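Local coordinates for protein xylulokinase (Brucella ovis, PDB 5VM1) that probably phosphorylates D-xylulose to D-xylulose 5-phosphate at the expense of ATP, as a member of the FGGY family of carbohydrate kinases, at residues M9-D14 with K73-I78; T79-S84 with A233-A238; V378-R383 with D474-R479. All blocks are in the same frame, centred on the assembly; numbering follows the deposited sequence.

Interaction 1. Residues M9-D14 with K73-I78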
# COMPACT_ATOMS: atom_id res chain seq x y z
N MET A 9 20.60 7.75 -16.11
CA MET A 9 20.21 6.69 -15.19
C MET A 9 19.29 7.23 -14.09
O MET A 9 19.32 8.42 -13.76
CB MET A 9 21.43 6.04 -14.55
CG MET A 9 22.27 5.22 -15.52
SD MET A 9 21.38 3.79 -16.13
CE MET A 9 22.68 2.87 -16.93
N TYR A 10 18.45 6.36 -13.54
CA TYR A 10 17.51 6.76 -12.50
C TYR A 10 17.46 5.67 -11.44
O TYR A 10 17.43 4.47 -11.74
CB TYR A 10 16.11 7.05 -13.06
CG TYR A 10 16.21 7.98 -14.24
CD1 TYR A 10 16.29 9.35 -14.07
CD2 TYR A 10 16.31 7.48 -15.53
CE1 TYR A 10 16.43 10.20 -15.15
CE2 TYR A 10 16.44 8.32 -16.62
CZ TYR A 10 16.51 9.67 -16.43
OH TYR A 10 16.65 10.51 -17.52
N LEU A 11 17.48 6.12 -10.19
CA LEU A 11 17.55 5.24 -9.04
C LEU A 11 16.25 5.35 -8.25
O LEU A 11 15.76 6.47 -8.02
CB LEU A 11 18.74 5.60 -8.16
CG LEU A 11 18.84 4.88 -6.82
CD1 LEU A 11 19.34 3.45 -6.99
CD2 LEU A 11 19.71 5.66 -5.86
N GLY A 12 15.69 4.22 -7.86
CA GLY A 12 14.52 4.19 -6.98
C GLY A 12 14.88 3.53 -5.66
O GLY A 12 15.55 2.49 -5.64
N LEU A 13 14.44 4.14 -4.55
CA LEU A 13 14.66 3.62 -3.20
C LEU A 13 13.31 3.35 -2.56
O LEU A 13 12.56 4.28 -2.28
CB LEU A 13 15.46 4.58 -2.33
CG LEU A 13 16.84 4.92 -2.88
CD1 LEU A 13 17.53 6.00 -2.04
CD2 LEU A 13 17.65 3.65 -3.00
N ASP A 14 13.01 2.07 -2.31
CA ASP A 14 11.80 1.67 -1.60
C ASP A 14 12.18 1.31 -0.17
O ASP A 14 12.85 0.30 0.08
CB ASP A 14 11.09 0.49 -2.27
CG ASP A 14 9.71 0.21 -1.65
OD1 ASP A 14 9.13 1.14 -1.05
OD2 ASP A 14 9.22 -0.93 -1.74
N LYS A 73 30.06 2.87 -13.09
CA LYS A 73 29.90 3.85 -14.15
C LYS A 73 28.43 4.19 -14.38
O LYS A 73 28.08 5.35 -14.60
CB LYS A 73 30.56 3.35 -15.44
N GLU A 74 27.55 3.18 -14.32
CA GLU A 74 26.12 3.45 -14.49
C GLU A 74 25.56 4.19 -13.29
O GLU A 74 24.72 5.09 -13.45
CB GLU A 74 25.36 2.14 -14.72
CG GLU A 74 25.75 1.43 -16.00
CD GLU A 74 25.85 -0.08 -15.86
OE1 GLU A 74 26.75 -0.56 -15.14
OE2 GLU A 74 25.03 -0.78 -16.50
N PHE A 75 26.01 3.85 -12.08
CA PHE A 75 25.51 4.57 -10.91
C PHE A 75 25.91 6.03 -10.97
O PHE A 75 25.12 6.91 -10.61
CB PHE A 75 26.04 3.94 -9.61
CG PHE A 75 25.31 4.42 -8.39
CD1 PHE A 75 25.70 5.59 -7.75
CD2 PHE A 75 24.23 3.72 -7.88
CE1 PHE A 75 25.02 6.05 -6.63
CE2 PHE A 75 23.55 4.17 -6.77
CZ PHE A 75 23.95 5.34 -6.14
N SER A 76 27.12 6.31 -11.47
CA SER A 76 27.53 7.70 -11.51
C SER A 76 26.74 8.52 -12.53
O SER A 76 26.74 9.75 -12.43
CB SER A 76 29.01 7.79 -11.78
OG SER A 76 29.44 9.09 -11.43
N ALA A 77 26.03 7.88 -13.45
CA ALA A 77 25.25 8.58 -14.45
C ALA A 77 23.82 8.84 -13.99
O ALA A 77 22.96 9.20 -14.81
CB ALA A 77 25.23 7.80 -15.76
N ILE A 78 23.56 8.67 -12.69
CA ILE A 78 22.25 8.95 -12.13
C ILE A 78 21.99 10.45 -12.14
O ILE A 78 22.79 11.24 -11.65
CB ILE A 78 22.14 8.39 -10.70
CG1 ILE A 78 22.00 6.86 -10.71
CG2 ILE A 78 21.02 9.05 -9.93
CD1 ILE A 78 22.30 6.22 -9.36
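Met9 reaches obliquely across the side chain of Glu74; Leu11 and Ile78 share its face of the sheet, and Phe75, from helix 72-76, packs on them. In Met9, CG is anti to the carbonyl carbon (chi1 -69°), and a further bend at chi2 (-66°) turns the thioether along the end of helix 72-76. Its methyl CE consequently rests against the aliphatic part of Glu74, 3.5 Å from CG, while the carboxylate of Glu74 leads away from the strand. Nearer the backbone, Met9 CG lies 3.9 Å from Ala77 CB, so that Glu74 and Ala77 both flank the methionine.

Ile78 sits between Met9 and Leu11 of the strand on one hand and the Phe75 ring on the other. Its CG1 is 4.0 Å from Met9 CB, and the terminal CD1 reaches to 3.8 Å from Leu11 CB. The same CD1 stands over the centre of the Phe75 ring, 3.4 Å above its plane. Leu11, with CG anti to the backbone N, brings CD2 obliquely to within 4.2 Å of Phe75 CE2. Helix 53-70 extends this apolar cluster, with Leu67 touching Leu11 and Ile64 touching Phe75.

Backbone polar contacts are modest here. Met9 N gives a weak, bent hydrogen bond to Ala77 O (3.1 Å, 128°), and Ile78 CA approaches Met9 O in a CA-H...O contact. Met9 and Ile78 form a parallel bridge, from which the pairing of strands 9-15 and 78-85 continues. The contact thus marks the return of a beta-alpha-beta crossover, in which the chain leaves strand 31-38, passes through helices 53-70 and 72-76, and re-enters beside strand 9-15, as in the ribonuclease H-like fold of the actin-ATPase superfamily.

Interaction 2. Residues T79-S84 with A233-A238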
# COMPACT_ATOMS: atom_id res chain seq x y z
N THR A 79 20.86 10.85 -12.72
CA THR A 79 20.44 12.24 -12.78
C THR A 79 19.26 12.54 -11.85
O THR A 79 19.14 13.66 -11.36
CB THR A 79 20.09 12.62 -14.23
OG1 THR A 79 21.23 12.39 -15.05
CG2 THR A 79 19.74 14.09 -14.35
N GLY A 80 18.41 11.55 -11.60
CA GLY A 80 17.31 11.72 -10.65
C GLY A 80 17.18 10.50 -9.76
O GLY A 80 17.53 9.38 -10.15
N ILE A 81 16.65 10.73 -8.55
CA ILE A 81 16.37 9.70 -7.55
C ILE A 81 14.91 9.80 -7.12
O ILE A 81 14.43 10.90 -6.82
CB ILE A 81 17.31 9.84 -6.33
CG1 ILE A 81 18.74 9.49 -6.72
CG2 ILE A 81 16.85 8.97 -5.16
CD1 ILE A 81 19.77 9.74 -5.65
N GLY A 82 14.20 8.69 -7.11
CA GLY A 82 12.83 8.64 -6.62
C GLY A 82 12.70 7.77 -5.39
O GLY A 82 13.36 6.74 -5.28
N LEU A 83 11.84 8.20 -4.46
CA LEU A 83 11.65 7.54 -3.18
C LEU A 83 10.27 6.88 -3.04
O LEU A 83 9.26 7.40 -3.52
CB LEU A 83 11.84 8.52 -2.01
CG LEU A 83 13.17 9.24 -1.93
CD1 LEU A 83 13.28 10.10 -0.69
CD2 LEU A 83 14.23 8.21 -1.97
N SER A 84 10.24 5.76 -2.32
CA SER A 84 9.02 5.08 -1.95
C SER A 84 9.13 4.63 -0.50
O SER A 84 10.23 4.33 -0.02
CB SER A 84 8.75 3.86 -2.81
OG SER A 84 7.66 3.13 -2.28
N ALA A 233 26.42 14.76 -11.98
CA ALA A 233 25.60 15.94 -12.19
C ALA A 233 24.79 16.28 -10.95
O ALA A 233 24.80 15.56 -9.94
CB ALA A 233 24.64 15.74 -13.38
N SER A 234 24.12 17.43 -11.03
CA SER A 234 23.12 17.81 -10.05
C SER A 234 22.02 16.76 -10.02
O SER A 234 21.33 16.55 -11.03
CB SER A 234 22.56 19.19 -10.40
OG SER A 234 21.49 19.53 -9.54
N VAL A 235 21.88 16.08 -8.88
CA VAL A 235 20.96 14.95 -8.75
C VAL A 235 19.67 15.45 -8.11
O VAL A 235 19.64 15.79 -6.92
CB VAL A 235 21.59 13.82 -7.92
CG1 VAL A 235 20.65 12.64 -7.86
CG2 VAL A 235 22.91 13.41 -8.51
N ILE A 236 18.58 15.42 -8.88
CA ILE A 236 17.27 15.82 -8.38
C ILE A 236 16.64 14.65 -7.64
O ILE A 236 16.78 13.49 -8.05
CB ILE A 236 16.37 16.28 -9.55
CG1 ILE A 236 16.65 17.73 -9.95
CG2 ILE A 236 14.88 16.06 -9.25
CD1 ILE A 236 16.21 18.05 -11.40
N VAL A 237 15.98 14.93 -6.51
CA VAL A 237 15.20 13.93 -5.77
C VAL A 237 13.71 14.21 -5.95
O VAL A 237 13.25 15.34 -5.73
CB VAL A 237 15.56 13.90 -4.27
CG1 VAL A 237 14.81 12.78 -3.59
CG2 VAL A 237 17.05 13.67 -4.09
N ALA A 238 12.97 13.19 -6.36
CA ALA A 238 11.54 13.35 -6.63
C ALA A 238 10.74 13.40 -5.33
O ALA A 238 11.23 13.10 -4.23
CB ALA A 238 11.03 12.22 -7.51
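A first torsion of -69° sets Ile81 CG1 anti to the carbonyl carbon, and an extended chi2 carries CD1 back toward Val235, which turns its own CG1 anti to the backbone N (chi1 -177°). The two branches cross obliquely, with Ile81 CD1 3.8 Å from Val235 CG1. Farther along the same face, Leu83 CD1 meets Val237 CG1 at 4.2 Å. Val237 likewise has CG1 anti to N, while its CG2 lies 4.4 Å from Ile81 CB. Helix 161-170 packs on this side through Arg166, which touches both Leu83 and Val237.

Three backbone hydrogen bonds join the strands. Ile236 N donates to Thr79 O at 3.1 Å, in the carbonyl plane. Ile236 O then receives Ile81 N at 2.8 Å, and Ala238 N reaches Ile81 O at 2.8 Å; both of these donors lie nearly along the C=O axis. Ile81 is therefore gripped through both its N-H and its carbonyl, in the alternating pattern of parallel strands, whose short axes differ by 26°. On the other face, which carries Ile236, Gly80 adds no side chain, and helix 433-446 touches Ile236 and Ala238 through Ala444.

Such central parallel pairing, with helices on both faces, is characteristic of the ribonuclease H-like core of FGGY kinases; strand 236-242 leads on to Asp243, the predicted proton acceptor.

Interaction 3. Residues V378-R383 with D474-R479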
# COMPACT_ATOMS: atom_id res chain seq x y z
N VAL A 378 -12.45 -15.33 -0.78
CA VAL A 378 -11.65 -14.13 -0.93
C VAL A 378 -12.02 -13.42 -2.21
O VAL A 378 -12.17 -12.20 -2.23
CB VAL A 378 -10.14 -14.44 -0.87
CG1 VAL A 378 -9.34 -13.28 -1.45
CG2 VAL A 378 -9.73 -14.66 0.55
N ALA A 379 -12.28 -14.18 -3.29
CA ALA A 379 -12.77 -13.56 -4.52
C ALA A 379 -14.05 -12.76 -4.26
O ALA A 379 -14.17 -11.62 -4.74
CB ALA A 379 -13.03 -14.63 -5.58
N PHE A 380 -14.98 -13.32 -3.48
CA PHE A 380 -16.22 -12.61 -3.15
C PHE A 380 -15.96 -11.35 -2.32
O PHE A 380 -16.62 -10.32 -2.53
CB PHE A 380 -17.17 -13.55 -2.40
CG PHE A 380 -17.65 -14.67 -3.23
CD1 PHE A 380 -17.92 -14.47 -4.56
CD2 PHE A 380 -17.81 -15.94 -2.70
CE1 PHE A 380 -18.36 -15.51 -5.36
CE2 PHE A 380 -18.24 -16.99 -3.48
CZ PHE A 380 -18.50 -16.78 -4.82
N ALA A 381 -15.00 -11.39 -1.40
CA ALA A 381 -14.62 -10.17 -0.69
C ALA A 381 -14.09 -9.12 -1.66
O ALA A 381 -14.41 -7.93 -1.52
CB ALA A 381 -13.56 -10.47 0.37
N ILE A 382 -13.28 -9.52 -2.63
CA ILE A 382 -12.86 -8.57 -3.66
C ILE A 382 -14.07 -8.01 -4.41
O ILE A 382 -14.14 -6.81 -4.69
CB ILE A 382 -11.87 -9.24 -4.64
CG1 ILE A 382 -10.59 -9.65 -3.92
CG2 ILE A 382 -11.52 -8.29 -5.78
CD1 ILE A 382 -9.71 -10.51 -4.74
N ARG A 383 -15.06 -8.84 -4.71
CA ARG A 383 -16.26 -8.34 -5.37
C ARG A 383 -17.04 -7.39 -4.45
O ARG A 383 -17.65 -6.43 -4.92
CB ARG A 383 -17.10 -9.52 -5.89
CG ARG A 383 -18.54 -9.51 -5.58
CD ARG A 383 -19.38 -9.36 -6.81
NE ARG A 383 -19.79 -10.60 -7.48
CZ ARG A 383 -20.99 -10.74 -8.05
NH1 ARG A 383 -21.33 -11.87 -8.68
NH2 ARG A 383 -21.88 -9.75 -7.98
N ASP A 474 -22.51 -15.97 -9.26
CA ASP A 474 -23.49 -15.03 -8.69
C ASP A 474 -24.28 -15.67 -7.57
O ASP A 474 -24.48 -15.09 -6.49
CB ASP A 474 -24.48 -14.54 -9.75
CG ASP A 474 -23.94 -13.43 -10.63
OD1 ASP A 474 -22.88 -12.82 -10.31
OD2 ASP A 474 -24.60 -13.18 -11.67
N GLU A 475 -24.75 -16.89 -7.82
CA GLU A 475 -25.53 -17.60 -6.83
C GLU A 475 -24.70 -17.81 -5.57
O GLU A 475 -25.17 -17.53 -4.46
CB GLU A 475 -26.00 -18.91 -7.46
CG GLU A 475 -26.85 -19.85 -6.66
CD GLU A 475 -26.98 -21.16 -7.39
OE1 GLU A 475 -26.80 -22.23 -6.76
OE2 GLU A 475 -27.24 -21.12 -8.62
N ALA A 476 -23.44 -18.22 -5.73
CA ALA A 476 -22.56 -18.40 -4.58
C ALA A 476 -22.18 -17.05 -3.96
O ALA A 476 -22.05 -16.95 -2.73
CB ALA A 476 -21.31 -19.18 -4.99
N TYR A 477 -22.00 -16.01 -4.78
CA TYR A 477 -21.73 -14.70 -4.21
C TYR A 477 -22.87 -14.26 -3.31
O TYR A 477 -22.64 -13.72 -2.22
CB TYR A 477 -21.48 -13.63 -5.30
CG TYR A 477 -21.51 -12.27 -4.64
CD1 TYR A 477 -20.46 -11.87 -3.79
CD2 TYR A 477 -22.60 -11.41 -4.79
CE1 TYR A 477 -20.50 -10.66 -3.12
CE2 TYR A 477 -22.65 -10.19 -4.13
CZ TYR A 477 -21.60 -9.82 -3.30
OH TYR A 477 -21.67 -8.62 -2.66
N GLN A 478 -24.12 -14.47 -3.74
CA GLN A 478 -25.25 -14.03 -2.92
C GLN A 478 -25.31 -14.78 -1.59
O GLN A 478 -25.61 -14.19 -0.55
CB GLN A 478 -26.56 -14.18 -3.71
CG GLN A 478 -26.65 -13.21 -4.90
CD GLN A 478 -26.71 -11.74 -4.49
OE1 GLN A 478 -26.99 -11.42 -3.33
NE2 GLN A 478 -26.38 -10.85 -5.43
N ARG A 479 -24.98 -16.08 -1.60
CA ARG A 479 -24.85 -16.84 -0.35
C ARG A 479 -23.82 -16.20 0.57
O ARG A 479 -24.10 -15.91 1.74
CB ARG A 479 -24.44 -18.28 -0.67
CG ARG A 479 -25.38 -19.39 -0.21
CD ARG A 479 -25.52 -20.45 -1.32
NE ARG A 479 -24.22 -20.99 -1.71
CZ ARG A 479 -23.93 -21.49 -2.91
NH1 ARG A 479 -24.87 -21.50 -3.87
NH2 ARG A 479 -22.70 -21.95 -3.16
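A salt bridge, a guanidinium-on-tyrosine stack and apolar packing each contribute to this crossing of two helices, whose short segments run at -82° to each other with axes 10.2 Å apart. The ionic part is a salt bridge between Arg383 NH1 and Asp474 OD1, modelled at 2.4 Å. The oxygen uses its anti lone pair and lies close to the guanidinium plane, although the carboxylate as a whole is turned steeply out of that plane. Asp474 is exposed, so the bridge lies at the outer margin of the contact.

The same guanidinium stacks flat on Tyr477, with planes only 8° apart and centres separated by 4.1 Å, giving an off-centre cation-pi interaction. Bends at chi2 and chi3 fold the arginine so that its aliphatic part uses the ring too: Arg383 CG stands over the face near its rim, 3.3 Å from Tyr477 CE1. Tyr477 has CG anti to the backbone N, and its hydroxyl is hydrogen-bonded to Asp384 OD1, one residue beyond Arg383, so helix 367-390 holds the tyrosine at its tip as well as over its ring.

Apolar packing fills the inner side. Phe380 lays one face against the backbone of helix 470-488 at Tyr477, whose CA lies 3.8 Å from the ring centroid in a CH-pi contact, while Phe380 CZ meets Ala476 CB at 3.7 Å.

Tyr480 also meets the Phe380 ring. Behind this contact, helix 367-390 packs through Ile382 on strands 259-263 and 295-301 and on Ile415 of helix 409-419, leaving helix 470-488 as an outer layer crossing over it.

Overall arrangement
Interactions 1 and 2 belong to one sheet of the N-terminal FGGY domain and share strand 78-85, which pairs with 9-15 on one side and 236-242 on the other. They touch directly through probable hydrogen bonds from Ser84 to Leu13 O and Asp14 OD1. Interaction 1, at the start of strands 9-15 and 78-85, is partly buried and relies mainly on apolar side chains; interaction 2 is more buried and rests on regular backbone bonds. Interaction 3 lies on the opposite side of the chain's centre, about 45 Å from interaction 1 between centres. It joins two helical segments without backbone hydrogen bonds between them, combining a buried aromatic core with an exposed salt bridge.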